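Local coordinates for protein transcriptional repressor pagR (Bacillus anthracis, PDB 2ZKZ) that represses expression of the pagA and atxA genes as a dimeric, DNA-binding transcription factor of the ArsR helix-turn-helix family, at residues V33-L36 and Y37-K40. Sequence-based numbering, arbitrary orientation.
Sequences VNEL and YKHK
The carbonyl oxygen of Glu35 is gripped twice by His39: the backbone N of His39 lies 2.7 Å from Glu35 O in a fairly straight bond (158°), and the ring ND1 of His39 adds a weak, bent bond to Glu35 O at 3.1 Å. With CG of His39 beside its own backbone N (chi1 -58°), the imidazole folds back along the helix and runs beside the Glu35 side chain, its plane 28° from the carboxylate. The Glu35 chain bends at chi2 and brings OE2 to Lys38, whose NZ meets Glu35 OE2 at 3.1 Å from above the carboxylate plane in a salt bridge. On the way, Lys38 CE passes Asn34 OD1 at 3.5 Å. Just past the helix end, Lys40 leaves helical backbone angles with positive phi; its N makes a weak bond to Leu36 O, while its side chain curls back so that Lys40 NZ donates a hydrogen bond to Tyr37 O (2.7 Å), in the carbonyl plane. Lys40 thus supplies donors to two carbonyls of the final turn. These last two turns of helix 27-39 lead into strand 42-43, where Leu42 touches Glu35 and Leu36. Ile50 of helix 44-51, within the predicted DNA-binding motif, packs on Glu35 and His39, whereas Val33, Asn34 and Tyr37 meet helix 86-95.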
# COMPACT_ATOMS: atom_id res chain seq x y z
N VAL A 33 -11.28 4.11 -3.91
CA VAL A 33 -11.44 2.74 -3.43
C VAL A 33 -12.41 2.68 -2.25
O VAL A 33 -13.26 1.78 -2.18
CB VAL A 33 -10.09 2.13 -3.00
CG1 VAL A 33 -10.31 0.74 -2.42
CG2 VAL A 33 -9.16 2.06 -4.20
N ASN A 34 -12.29 3.62 -1.32
CA ASN A 34 -13.18 3.65 -0.16
C ASN A 34 -14.64 3.79 -0.63
O ASN A 34 -15.53 3.10 -0.13
CB ASN A 34 -12.83 4.83 0.75
CG ASN A 34 -13.56 4.76 2.08
OD1 ASN A 34 -14.22 5.72 2.49
ND2 ASN A 34 -13.45 3.63 2.76
N GLU A 35 -14.87 4.68 -1.58
CA GLU A 35 -16.22 4.89 -2.11
C GLU A 35 -16.79 3.64 -2.76
O GLU A 35 -17.97 3.32 -2.59
CB GLU A 35 -16.23 6.05 -3.11
CG GLU A 35 -16.01 7.42 -2.51
CD GLU A 35 -17.04 7.78 -1.45
OE1 GLU A 35 -18.23 7.44 -1.62
OE2 GLU A 35 -16.67 8.44 -0.46
N LEU A 36 -15.97 2.93 -3.53
CA LEU A 36 -16.41 1.71 -4.18
C LEU A 36 -16.68 0.63 -3.14
O LEU A 36 -17.53 -0.24 -3.33
CB LEU A 36 -15.37 1.23 -5.19
CG LEU A 36 -15.34 2.07 -6.47
CD1 LEU A 36 -14.14 1.68 -7.34
CD2 LEU A 36 -16.65 1.86 -7.22
N TYR A 37 -15.95 0.69 -2.04
CA TYR A 37 -16.12 -0.27 -0.96
C TYR A 37 -17.50 -0.03 -0.33
O TYR A 37 -18.21 -0.98 -0.00
CB TYR A 37 -15.01 -0.08 0.08
CG TYR A 37 -15.30 -0.72 1.42
CD1 TYR A 37 -15.46 -2.10 1.54
CD2 TYR A 37 -15.44 0.07 2.56
CE1 TYR A 37 -15.76 -2.68 2.77
CE2 TYR A 37 -15.74 -0.50 3.79
CZ TYR A 37 -15.89 -1.87 3.89
OH TYR A 37 -16.19 -2.43 5.11
N LYS A 38 -17.86 1.23 -0.18
CA LYS A 38 -19.14 1.61 0.41
C LYS A 38 -20.34 1.49 -0.53
O LYS A 38 -21.41 1.06 -0.11
CB LYS A 38 -19.06 3.04 0.94
CG LYS A 38 -18.12 3.22 2.13
CD LYS A 38 -18.16 4.64 2.68
CE LYS A 38 -17.65 5.65 1.66
NZ LYS A 38 -17.85 7.05 2.10
N HIS A 39 -20.15 1.86 -1.80
CA HIS A 39 -21.24 1.81 -2.77
C HIS A 39 -21.24 0.61 -3.72
O HIS A 39 -22.18 0.44 -4.51
CB HIS A 39 -21.25 3.11 -3.57
CG HIS A 39 -21.41 4.33 -2.72
ND1 HIS A 39 -20.41 5.26 -2.56
CD2 HIS A 39 -22.46 4.76 -1.98
CE1 HIS A 39 -20.83 6.22 -1.75
NE2 HIS A 39 -22.07 5.94 -1.38
N LYS A 40 -20.18 -0.19 -3.66
CA LYS A 40 -20.03 -1.40 -4.48
C LYS A 40 -19.88 -1.20 -5.98
O LYS A 40 -19.08 -1.89 -6.63
CB LYS A 40 -21.19 -2.36 -4.21
CG LYS A 40 -21.36 -2.73 -2.74
CD LYS A 40 -20.05 -3.24 -2.15
CE LYS A 40 -20.14 -3.41 -0.64
NZ LYS A 40 -18.80 -3.66 -0.03